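Local coordinates for hydrogenase (NiFe) small subunit HydA (Allochromatium vinosum, PDB 3MYR), which probably passes electrons from hydrogen oxidation along its chain of iron-sulfur clusters, as the small, electron-transfer subunit of a heterodimeric [NiFe] hydrogenase, at residues Q182-R187 / P222-A227; D186-R191 / T237-E242; F199-D204 / L214-C219. One frame throughout, in Å; residues are numbered along the deposited sequence.

Interaction 1 of 3, residues Q182-R187 / P222-A227. With SF4 (iron/sulfur cluster), chain J; F3S (Fe3-s4 cluster), chain K.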
loop_
_atom_site.group_PDB
_atom_site.type_symbol
_atom_site.label_atom_id
_atom_site.label_comp_id
_atom_site.label_asym_id
_atom_site.label_seq_id
_atom_site.Cartn_x
_atom_site.Cartn_y
_atom_site.Cartn_z
ATOM N N GLN A 182 -1.353 29.512 3.212
ATOM C CA GLN A 182 -2.720 29.926 3.704
ATOM C C GLN A 182 -3.377 28.745 4.364
ATOM O O GLN A 182 -3.144 27.593 3.967
ATOM C CB GLN A 182 -3.631 30.400 2.551
ATOM C CG GLN A 182 -3.066 31.593 1.741
ATOM C CD GLN A 182 -2.971 32.978 2.484
ATOM O OE1 GLN A 182 -2.478 33.963 1.886
ATOM N NE2 GLN A 182 -3.483 33.079 3.721
ATOM N N SER A 183 -4.223 29.009 5.349
ATOM C CA SER A 183 -4.868 27.939 6.071
ATOM C C SER A 183 -5.979 27.413 5.199
ATOM O O SER A 183 -6.542 28.136 4.357
ATOM C CB SER A 183 -5.467 28.425 7.418
ATOM O OG SER A 183 -6.587 29.261 7.179
ATOM N N ILE A 184 -6.341 26.167 5.437
ATOM C CA ILE A 184 -7.539 25.569 4.833
ATOM C C ILE A 184 -8.786 26.462 5.095
ATOM O O ILE A 184 -9.587 26.784 4.162
ATOM C CB ILE A 184 -7.784 24.168 5.438
ATOM C CG1 ILE A 184 -6.625 23.149 5.122
ATOM C CG2 ILE A 184 -9.161 23.560 5.041
ATOM C CD1 ILE A 184 -6.484 22.789 3.627
ATOM N N HIS A 185 -8.967 26.820 6.363
ATOM C CA HIS A 185 -10.144 27.542 6.770
ATOM C C HIS A 185 -10.201 28.952 6.113
ATOM O O HIS A 185 -11.271 29.470 5.865
ATOM C CB HIS A 185 -10.113 27.528 8.299
ATOM C CG HIS A 185 -11.234 28.227 8.972
ATOM N ND1 HIS A 185 -12.523 27.676 9.070
ATOM C CD2 HIS A 185 -11.235 29.391 9.698
ATOM C CE1 HIS A 185 -13.248 28.486 9.828
ATOM N NE2 HIS A 185 -12.473 29.477 10.288
ATOM N N ASP A 186 -9.056 29.552 5.721
ATOM C CA ASP A 186 -9.144 30.859 5.064
ATOM C C ASP A 186 -9.417 30.732 3.563
ATOM O O ASP A 186 -9.480 31.740 2.891
ATOM C CB ASP A 186 -7.842 31.668 5.247
ATOM C CG ASP A 186 -7.787 32.363 6.628
ATOM O OD1 ASP A 186 -8.819 32.448 7.360
ATOM O OD2 ASP A 186 -6.691 32.747 7.034
ATOM N N ARG A 187 -9.554 29.500 3.039
ATOM C CA ARG A 187 -9.852 29.318 1.626
ATOM C C ARG A 187 -11.092 28.442 1.387
ATOM O O ARG A 187 -11.566 28.367 0.277
ATOM C CB ARG A 187 -8.633 28.670 0.902
ATOM C CG ARG A 187 -7.336 29.546 0.955
ATOM C CD ARG A 187 -7.616 30.867 0.205
ATOM N NE ARG A 187 -6.394 31.495 -0.349
ATOM C CZ ARG A 187 -6.360 32.718 -0.868
ATOM N NH1 ARG A 187 -7.472 33.484 -0.896
ATOM N NH2 ARG A 187 -5.243 33.162 -1.392
ATOM N N PRO A 222 -9.212 25.352 10.698
ATOM C CA PRO A 222 -8.743 26.663 11.177
ATOM C C PRO A 222 -7.263 26.798 11.538
ATOM O O PRO A 222 -6.768 27.906 11.451
ATOM C CB PRO A 222 -9.627 26.988 12.389
ATOM C CG PRO A 222 -10.988 26.167 12.103
ATOM C CD PRO A 222 -10.514 24.934 11.314
ATOM N N THR A 223 -6.563 25.698 11.865
ATOM C CA THR A 223 -5.153 25.744 12.300
ATOM C C THR A 223 -4.304 24.889 11.343
ATOM O O THR A 223 -3.157 24.624 11.637
ATOM C CB THR A 223 -4.954 25.181 13.730
ATOM O OG1 THR A 223 -5.476 23.839 13.796
ATOM C CG2 THR A 223 -5.657 26.118 14.804
ATOM N N THR A 224 -4.841 24.550 10.169
ATOM C CA THR A 224 -4.120 23.708 9.217
ATOM C C THR A 224 -3.734 24.434 7.950
ATOM O O THR A 224 -4.610 25.035 7.279
ATOM C CB THR A 224 -4.985 22.454 8.871
ATOM O OG1 THR A 224 -5.299 21.796 10.133
ATOM C CG2 THR A 224 -4.165 21.481 7.992
ATOM N N TYR A 225 -2.455 24.299 7.572
ATOM C CA TYR A 225 -1.921 25.014 6.408
ATOM C C TYR A 225 -1.621 24.025 5.272
ATOM O O TYR A 225 -0.848 23.086 5.492
ATOM C CB TYR A 225 -0.645 25.850 6.811
ATOM C CG TYR A 225 -1.032 27.108 7.607
ATOM C CD1 TYR A 225 -1.145 28.375 6.988
ATOM C CD2 TYR A 225 -1.416 26.997 8.930
ATOM C CE1 TYR A 225 -1.592 29.519 7.742
ATOM C CE2 TYR A 225 -1.804 28.109 9.687
ATOM C CZ TYR A 225 -1.943 29.344 9.067
ATOM O OH TYR A 225 -2.392 30.386 9.846
ATOM N N ASN A 226 -2.324 24.136 4.129
ATOM C CA ASN A 226 -2.179 23.147 3.017
ATOM C C ASN A 226 -2.947 23.743 1.866
ATOM O O ASN A 226 -3.616 24.755 2.074
ATOM C CB ASN A 226 -2.711 21.748 3.383
ATOM C CG ASN A 226 -1.997 20.629 2.591
ATOM O OD1 ASN A 226 -1.416 20.911 1.587
ATOM N ND2 ASN A 226 -1.974 19.381 3.100
ATOM N N ALA A 227 -2.835 23.160 0.662
ATOM C CA ALA A 227 -3.427 23.731 -0.560
ATOM C C ALA A 227 -4.717 22.995 -0.955
ATOM O O ALA A 227 -5.208 23.176 -2.078
ATOM C CB ALA A 227 -2.425 23.624 -1.753
HETATM FE FE1 SF4 J . -14.208 24.685 6.089
HETATM FE FE2 SF4 J . -15.766 24.787 8.398
HETATM FE FE3 SF4 J . -13.509 23.244 8.294
HETATM FE FE4 SF4 J . -13.328 25.970 8.347
HETATM S S1 SF4 J . -14.138 24.601 9.971
HETATM S S2 SF4 J . -12.102 24.574 7.076
HETATM S S3 SF4 J . -15.144 26.537 7.048
HETATM S S4 SF4 J . -15.419 22.978 7.035
HETATM FE FE1 F3S K . -6.883 18.481 5.934
HETATM FE FE3 F3S K . -4.931 16.794 5.192
HETATM FE FE4 F3S K . -5.867 18.465 3.427
HETATM S S1 F3S K . -6.670 16.293 6.540
HETATM S S2 F3S K . -7.938 18.830 3.987
HETATM S S3 F3S K . -4.786 19.051 5.307
HETATM S S4 F3S K . -5.283 16.407 3.037
HETATM O O HOH W 1 -7.490 29.887 9.686
#
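His185 and Pro222 meet beside the distal [4Fe-4S] cluster, the one with a histidine ligand, as in [NiFe] hydrogenases of this family. CG of His185 stands anti to its backbone N (chi1 180°), and the imidazole binds FE4 through ND1 at 2.0 Å. Pro222 lies over the middle of one face of this ring: its CG is 3.7 Å from the ring centroid, a CH-pi contact that backs the iron ligand with an apolar lid. Closer to the backbone, CB of His185 comes to 3.3 Å from CA of Pro222.

Tyr225 presents a ring face to Ser183, whose CB sits 4.1 Å from the ring centroid, again CH-pi. Between these two pairs runs the one direct hydrogen bond joining the segments, Ile184 N to Thr224 O (2.8 Å). The side chains of Ile184 and Thr224 run abreast. CG2 of Ile184 faces S2 of the [4Fe-4S] cluster, while Thr224 lines the medial [3Fe-4S] site, its CG2 3.7 Å from S3.

Ser183 OG accepts from Asp186 N, an ST motif, and a water links the same OG to Pro222 O, to which it donates. Both segments are loops: 182-187 connects helix 177-180 to helix 191-195, and the loop holding 222-227 comes after helix 206-210, with a single beta bridge, Ser183 to Tyr225, pairing them.

Interaction 2 of 3, residues D186-R191 / T237-E242; sequences DRCYRR and TSWPVE. With SF4 (iron/sulfur cluster), chain J; F3S (Fe3-s4 cluster), chain K.
Cys188 and Trp239 make the sulfur-aromatic part of this contact. SG of Cys188 lies at the edge of the indole, 3.8 Å from CH2, and the same sulfur binds FE1 of the [4Fe-4S] cluster at 2.3 Å. It also accepts from Arg190 N, a capping bond in the type I turn Cys188 to Arg191 that leads into helix 191-195. One cysteine sulfur therefore holds iron, takes a backbone N-H and touches the tryptophan.

The apolar contacts gather round Val241 and Tyr189. CG1 of Val241, anti to its backbone N (chi1 164°), packs against the shaft of Arg190, 3.6 Å from CD, the two side chains running in opposite senses. Tyr189 brings its ring edge to CZ2 of Trp239, with CD2 the nearest ring atom at 4.0 Å, and its side chain crosses that of Glu242 at about a right angle.

Polar bonds fix the arginine and the tyrosine to each other. Arg190, extended from CG to NE, grips Tyr189 OH side-on with NE and NH2, both at 3.0 Å and both with the oxygen tilted from the guanidinium plane, while its CG lies over the centre of the tyrosine ring. Tyr189 OH is also hydrogen-bonded to Ser232 of the large subunit, and NH1 of Arg190 reaches Trp212 O. Glu242 forms salt bridges with Lys232 of this chain and with Arg238 of the large subunit.

Elsewhere on its edge, at CE3, Trp239 meets the [3Fe-4S] cluster, S2 lying in the indole plane 3.7 Å away. The indole thus flanks the gap between two clusters, touching a cysteine ligand of one and a sulfide of the other, within the C-terminal cluster-binding region of a [NiFe] hydrogenase small subunit.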
loop_
_atom_site.group_PDB
_atom_site.type_symbol
_atom_site.label_atom_id
_atom_site.label_comp_id
_atom_site.label_asym_id
_atom_site.label_seq_id
_atom_site.Cartn_x
_atom_site.Cartn_y
_atom_site.Cartn_z
ATOM N N ASP A 186 -9.056 29.552 5.721
ATOM C CA ASP A 186 -9.144 30.859 5.064
ATOM C C ASP A 186 -9.417 30.732 3.563
ATOM O O ASP A 186 -9.480 31.740 2.891
ATOM C CB ASP A 186 -7.842 31.668 5.247
ATOM C CG ASP A 186 -7.787 32.363 6.628
ATOM O OD1 ASP A 186 -8.819 32.448 7.360
ATOM O OD2 ASP A 186 -6.691 32.747 7.034
ATOM N N ARG A 187 -9.554 29.500 3.039
ATOM C CA ARG A 187 -9.852 29.318 1.626
ATOM C C ARG A 187 -11.092 28.442 1.387
ATOM O O ARG A 187 -11.566 28.367 0.277
ATOM C CB ARG A 187 -8.633 28.670 0.902
ATOM C CG ARG A 187 -7.336 29.546 0.955
ATOM C CD ARG A 187 -7.616 30.867 0.205
ATOM N NE ARG A 187 -6.394 31.495 -0.349
ATOM C CZ ARG A 187 -6.360 32.718 -0.868
ATOM N NH1 ARG A 187 -7.472 33.484 -0.896
ATOM N NH2 ARG A 187 -5.243 33.162 -1.392
ATOM N N CYS A 188 -11.554 27.765 2.425
ATOM C CA CYS A 188 -12.563 26.725 2.366
ATOM C C CYS A 188 -13.913 27.225 1.839
ATOM O O CYS A 188 -14.451 28.266 2.282
ATOM C CB CYS A 188 -12.733 26.126 3.787
ATOM S SG CYS A 188 -14.028 24.817 3.803
ATOM N N TYR A 189 -14.503 26.486 0.904
ATOM C CA TYR A 189 -15.795 26.904 0.345
ATOM C C TYR A 189 -16.957 26.848 1.362
ATOM O O TYR A 189 -18.012 27.378 1.052
ATOM C CB TYR A 189 -16.146 26.127 -0.943
ATOM C CG TYR A 189 -16.660 24.719 -0.649
ATOM C CD1 TYR A 189 -18.011 24.391 -0.794
ATOM C CD2 TYR A 189 -15.762 23.696 -0.223
ATOM C CE1 TYR A 189 -18.500 23.082 -0.505
ATOM C CE2 TYR A 189 -16.235 22.384 0.116
ATOM C CZ TYR A 189 -17.599 22.088 -0.063
ATOM O OH TYR A 189 -18.067 20.853 0.248
ATOM N N ARG A 190 -16.754 26.241 2.552
ATOM C CA ARG A 190 -17.798 26.203 3.596
ATOM C C ARG A 190 -17.611 27.342 4.575
ATOM O O ARG A 190 -18.444 27.570 5.472
ATOM C CB ARG A 190 -17.801 24.860 4.341
ATOM C CG ARG A 190 -17.914 23.634 3.348
ATOM C CD ARG A 190 -18.272 22.377 4.098
ATOM N NE ARG A 190 -18.398 21.242 3.206
ATOM C CZ ARG A 190 -19.073 20.126 3.456
ATOM N NH1 ARG A 190 -19.914 20.062 4.487
ATOM N NH2 ARG A 190 -19.034 19.132 2.554
ATOM N N ARG A 191 -16.555 28.101 4.376
ATOM C CA ARG A 191 -16.214 29.165 5.343
ATOM C C ARG A 191 -17.311 30.218 5.467
ATOM O O ARG A 191 -17.624 30.635 6.603
ATOM C CB ARG A 191 -14.856 29.840 5.004
ATOM C CG ARG A 191 -14.561 31.110 5.928
ATOM C CD ARG A 191 -14.318 30.633 7.419
ATOM N NE ARG A 191 -13.935 31.814 8.240
ATOM C CZ ARG A 191 -12.706 32.390 8.251
ATOM N NH1 ARG A 191 -12.451 33.467 9.012
ATOM N NH2 ARG A 191 -11.708 31.894 7.530
ATOM N N THR A 237 -9.905 16.990 -8.507
ATOM C CA THR A 237 -11.131 16.166 -8.441
ATOM C C THR A 237 -11.978 16.551 -7.195
ATOM O O THR A 237 -13.178 16.741 -7.295
ATOM C CB THR A 237 -10.770 14.643 -8.402
ATOM O OG1 THR A 237 -10.029 14.301 -9.603
ATOM C CG2 THR A 237 -12.029 13.756 -8.269
ATOM N N SER A 238 -11.356 16.536 -6.026
ATOM C CA SER A 238 -12.056 16.762 -4.805
ATOM C C SER A 238 -11.049 17.049 -3.712
ATOM O O SER A 238 -9.881 17.205 -3.959
ATOM C CB SER A 238 -12.899 15.549 -4.459
ATOM O OG SER A 238 -13.874 15.870 -3.460
ATOM N N TRP A 239 -11.525 17.191 -2.505
ATOM C CA TRP A 239 -10.661 17.269 -1.338
ATOM C C TRP A 239 -11.463 16.857 -0.087
ATOM O O TRP A 239 -12.673 16.698 -0.155
ATOM C CB TRP A 239 -10.035 18.641 -1.183
ATOM C CG TRP A 239 -11.000 19.770 -0.856
ATOM C CD1 TRP A 239 -11.822 20.407 -1.739
ATOM C CD2 TRP A 239 -11.033 20.528 0.362
ATOM N NE1 TRP A 239 -12.430 21.486 -1.099
ATOM C CE2 TRP A 239 -11.951 21.569 0.184
ATOM C CE3 TRP A 239 -10.297 20.452 1.588
ATOM C CZ2 TRP A 239 -12.217 22.523 1.183
ATOM C CZ3 TRP A 239 -10.564 21.383 2.581
ATOM C CH2 TRP A 239 -11.542 22.377 2.398
ATOM N N PRO A 240 -10.784 16.640 1.054
ATOM C CA PRO A 240 -11.487 15.965 2.158
ATOM C C PRO A 240 -12.781 16.643 2.602
ATOM O O PRO A 240 -13.812 15.979 2.709
ATOM C CB PRO A 240 -10.471 16.040 3.281
ATOM C CG PRO A 240 -9.163 15.617 2.476
ATOM C CD PRO A 240 -9.323 16.582 1.240
ATOM N N VAL A 241 -12.777 17.957 2.750
ATOM C CA VAL A 241 -13.981 18.641 3.209
ATOM C C VAL A 241 -15.044 18.664 2.094
ATOM O O VAL A 241 -16.236 18.461 2.330
ATOM C CB VAL A 241 -13.606 20.101 3.653
ATOM C CG1 VAL A 241 -14.916 20.993 3.775
ATOM C CG2 VAL A 241 -12.821 20.057 5.012
ATOM N N GLU A 242 -14.613 18.754 0.839
ATOM C CA GLU A 242 -15.616 18.705 -0.222
ATOM C C GLU A 242 -16.330 17.342 -0.279
ATOM O O GLU A 242 -17.528 17.260 -0.504
ATOM C CB GLU A 242 -14.974 19.014 -1.581
ATOM C CG GLU A 242 -15.984 18.855 -2.689
ATOM C CD GLU A 242 -15.428 19.227 -4.098
ATOM O OE1 GLU A 242 -15.970 18.727 -5.091
ATOM O OE2 GLU A 242 -14.503 20.041 -4.232
HETATM FE FE1 SF4 J . -14.208 24.685 6.089
HETATM FE FE2 SF4 J . -15.766 24.787 8.398
HETATM FE FE3 SF4 J . -13.509 23.244 8.294
HETATM FE FE4 SF4 J . -13.328 25.970 8.347
HETATM S S1 SF4 J . -14.138 24.601 9.971
HETATM S S2 SF4 J . -12.102 24.574 7.076
HETATM S S3 SF4 J . -15.144 26.537 7.048
HETATM S S4 SF4 J . -15.419 22.978 7.035
HETATM FE FE1 F3S K . -6.883 18.481 5.934
HETATM FE FE3 F3S K . -4.931 16.794 5.192
HETATM FE FE4 F3S K . -5.867 18.465 3.427
HETATM S S1 F3S K . -6.670 16.293 6.540
HETATM S S2 F3S K . -7.938 18.830 3.987
HETATM S S3 F3S K . -4.786 19.051 5.307
HETATM S S4 F3S K . -5.283 16.407 3.037
#

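Interaction 3 of 3, residues F199-D204 / L214-C219; sequences FAESFD and LYRLGC. With SF4 (iron/sulfur cluster), chain J.
The distal [4Fe-4S] site of the small subunit, with three cysteines and one histidine as ligands, is bordered here, where the loop 199-204 packs on the turn carrying Cys219. Arg216 lies across Phe199. Its CD sits over the phenylalanine face, offset toward the rim and 3.9 Å from the ring centroid. The guanidinium carries on past the rim, so that CD2 of Phe199 lies under one of its faces, 3.5 Å from NH1, the two planes 21° apart. A chi2 of 138° sets CD over the ring, and the bend at chi3 (67°) turns NE aside. Glu201 then takes the far end of the arginine: NH2 donates to OE1 at 3.2 Å in a nearly straight salt bridge. The oxygen lies in the guanidinium plane, but the arginine nitrogen comes from above the carboxylate plane.

Next to the salt bridge, the side chain of Ala200 points into the contact. Its CB meets CD2 of Leu214 at 3.8 Å and CD1 of Leu217. That same Leu217 methyl lies over one face of Phe203, 4.3 Å from the ring centroid, in a CH-pi contact. Phe203 continues the apolar layer into the large subunit, where Phe463 and Trp468 meet it edge-to-face, and Asp204 forms a salt bridge with Lys461 of that chain.

The turn itself delivers the metal ligand. Leu214 O accepts from Leu217 N and Tyr215 O from Gly218 N, round a short 3-10 turn at 215-216, and Cys219 follows, its SG binding FE3 at 2.3 Å. CB of Tyr215 touches both S1 of the cluster and CE1 of Phe199. A water ties the backbones together, donating to Ala200 O and accepting from Arg216 N at 2.8 Å.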
loop_
_atom_site.group_PDB
_atom_site.type_symbol
_atom_site.label_atom_id
_atom_site.label_comp_id
_atom_site.label_asym_id
_atom_site.label_seq_id
_atom_site.Cartn_x
_atom_site.Cartn_y
_atom_site.Cartn_z
ATOM N N PHE A 199 -24.019 24.816 10.345
ATOM C CA PHE A 199 -23.094 23.693 10.637
ATOM C C PHE A 199 -23.783 22.335 10.379
ATOM O O PHE A 199 -24.941 22.172 10.744
ATOM C CB PHE A 199 -22.717 23.740 12.124
ATOM C CG PHE A 199 -21.937 24.947 12.515
ATOM C CD1 PHE A 199 -20.590 25.090 12.090
ATOM C CD2 PHE A 199 -22.520 25.941 13.304
ATOM C CE1 PHE A 199 -19.870 26.234 12.462
ATOM C CE2 PHE A 199 -21.770 27.057 13.697
ATOM C CZ PHE A 199 -20.450 27.188 13.254
ATOM N N ALA A 200 -23.079 21.370 9.819
ATOM C CA ALA A 200 -23.542 19.988 9.797
ATOM C C ALA A 200 -23.490 19.389 11.242
ATOM O O ALA A 200 -22.599 19.689 12.000
ATOM C CB ALA A 200 -22.620 19.126 8.790
ATOM N N GLU A 201 -24.466 18.577 11.629
ATOM C CA GLU A 201 -24.412 17.930 12.933
ATOM C C GLU A 201 -24.241 16.450 12.809
ATOM O O GLU A 201 -24.101 15.802 13.791
ATOM C CB GLU A 201 -25.662 18.306 13.758
ATOM C CG GLU A 201 -25.727 19.833 13.780
ATOM C CD GLU A 201 -26.389 20.382 15.014
ATOM O OE1 GLU A 201 -25.613 20.683 15.981
ATOM O OE2 GLU A 201 -27.655 20.494 15.012
ATOM N N SER A 202 -24.219 15.932 11.582
ATOM C CA SER A 202 -23.802 14.549 11.345
ATOM C C SER A 202 -23.312 14.548 9.913
ATOM O O SER A 202 -23.379 15.603 9.262
ATOM C CB SER A 202 -24.988 13.574 11.518
ATOM O OG SER A 202 -25.814 13.675 10.383
ATOM N N PHE A 203 -22.860 13.396 9.413
ATOM C CA PHE A 203 -22.347 13.258 8.066
ATOM C C PHE A 203 -23.374 13.243 6.958
ATOM O O PHE A 203 -23.013 13.396 5.742
ATOM C CB PHE A 203 -21.364 12.064 7.983
ATOM C CG PHE A 203 -20.253 12.213 8.945
ATOM C CD1 PHE A 203 -19.153 13.008 8.634
ATOM C CD2 PHE A 203 -20.346 11.651 10.229
ATOM C CE1 PHE A 203 -18.150 13.229 9.578
ATOM C CE2 PHE A 203 -19.345 11.848 11.132
ATOM C CZ PHE A 203 -18.256 12.673 10.817
ATOM N N ASP A 204 -24.656 13.078 7.310
ATOM C CA ASP A 204 -25.640 13.199 6.229
ATOM C C ASP A 204 -26.936 13.925 6.629
ATOM O O ASP A 204 -27.948 13.701 5.997
ATOM C CB ASP A 204 -25.973 11.799 5.643
ATOM C CG ASP A 204 -26.731 10.895 6.653
ATOM O OD1 ASP A 204 -26.872 11.305 7.836
ATOM O OD2 ASP A 204 -27.246 9.797 6.233
ATOM N N LEU A 214 -18.270 21.965 8.646
ATOM C CA LEU A 214 -17.913 20.750 9.464
ATOM C C LEU A 214 -17.216 20.953 10.825
ATOM O O LEU A 214 -16.775 19.961 11.473
ATOM C CB LEU A 214 -17.058 19.810 8.630
ATOM C CG LEU A 214 -17.705 19.452 7.268
ATOM C CD1 LEU A 214 -16.765 18.572 6.410
ATOM C CD2 LEU A 214 -19.085 18.648 7.464
ATOM N N TYR A 215 -17.170 22.208 11.268
ATOM C CA TYR A 215 -16.473 22.596 12.479
ATOM C C TYR A 215 -16.949 21.761 13.710
ATOM O O TYR A 215 -16.117 21.256 14.494
ATOM C CB TYR A 215 -16.714 24.089 12.774
ATOM C CG TYR A 215 -16.072 24.504 14.091
ATOM C CD1 TYR A 215 -16.799 24.553 15.274
ATOM C CD2 TYR A 215 -14.743 24.780 14.151
ATOM C CE1 TYR A 215 -16.194 24.926 16.479
ATOM C CE2 TYR A 215 -14.136 25.115 15.342
ATOM C CZ TYR A 215 -14.866 25.171 16.483
ATOM O OH TYR A 215 -14.205 25.522 17.637
ATOM N N ARG A 216 -18.274 21.567 13.822
ATOM C CA ARG A 216 -18.828 20.823 14.930
ATOM C C ARG A 216 -18.518 19.344 14.933
ATOM O O ARG A 216 -18.576 18.696 15.990
ATOM C CB ARG A 216 -20.344 21.172 15.069
ATOM C CG ARG A 216 -20.331 22.353 15.972
ATOM C CD ARG A 216 -21.138 23.545 15.821
ATOM N NE ARG A 216 -22.498 23.256 16.024
ATOM C CZ ARG A 216 -23.475 24.153 16.283
ATOM N NH1 ARG A 216 -23.231 25.421 16.640
ATOM N NH2 ARG A 216 -24.743 23.712 16.278
ATOM N N LEU A 217 -18.161 18.804 13.773
ATOM C CA LEU A 217 -17.675 17.462 13.676
ATOM C C LEU A 217 -16.153 17.354 13.805
ATOM O O LEU A 217 -15.623 16.316 13.519
ATOM C CB LEU A 217 -18.087 16.880 12.283
ATOM C CG LEU A 217 -19.634 16.844 12.167
ATOM C CD1 LEU A 217 -20.171 16.552 10.724
ATOM C CD2 LEU A 217 -20.253 15.877 13.218
ATOM N N GLY A 218 -15.439 18.393 14.229
ATOM C CA GLY A 218 -14.057 18.172 14.588
ATOM C C GLY A 218 -13.081 18.805 13.588
ATOM O O GLY A 218 -11.897 18.702 13.784
ATOM N N CYS A 219 -13.585 19.508 12.553
ATOM C CA CYS A 219 -12.690 19.977 11.468
ATOM C C CYS A 219 -11.545 20.834 12.067
ATOM O O CYS A 219 -11.813 21.753 12.842
ATOM C CB CYS A 219 -13.491 20.835 10.471
ATOM S SG CYS A 219 -12.487 21.345 9.023
HETATM FE FE1 SF4 J . -14.208 24.685 6.089
HETATM FE FE2 SF4 J . -15.766 24.787 8.398
HETATM FE FE3 SF4 J . -13.509 23.244 8.294
HETATM FE FE4 SF4 J . -13.328 25.970 8.347
HETATM S S1 SF4 J . -14.138 24.601 9.971
HETATM S S2 SF4 J . -12.102 24.574 7.076
HETATM S S3 SF4 J . -15.144 26.537 7.048
HETATM S S4 SF4 J . -15.419 22.978 7.035
HETATM O O HOH W 2 -20.267 21.091 11.873
#

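All three contacts surround one [4Fe-4S] cluster, to which interaction 1 brings His185, interaction 2 Cys188 and interaction 3 Cys219; Cys213 completes the set of ligands. Interactions 1 and 2 start from the same loop, their centres about 10 Å apart, and both also reach the [3Fe-4S] cluster. They join where CG2 of Ile184 packs 3.6 Å from CZ3 of Trp239. Interaction 3 is nested in the sequence inside the loops closed by the other two. Its centre is about 17 Å from that of interaction 1, without direct touch beyond adjoining segments, but it meets interaction 2 through Leu214, whose CD2 lies 3.4 Å from Arg190 NH1.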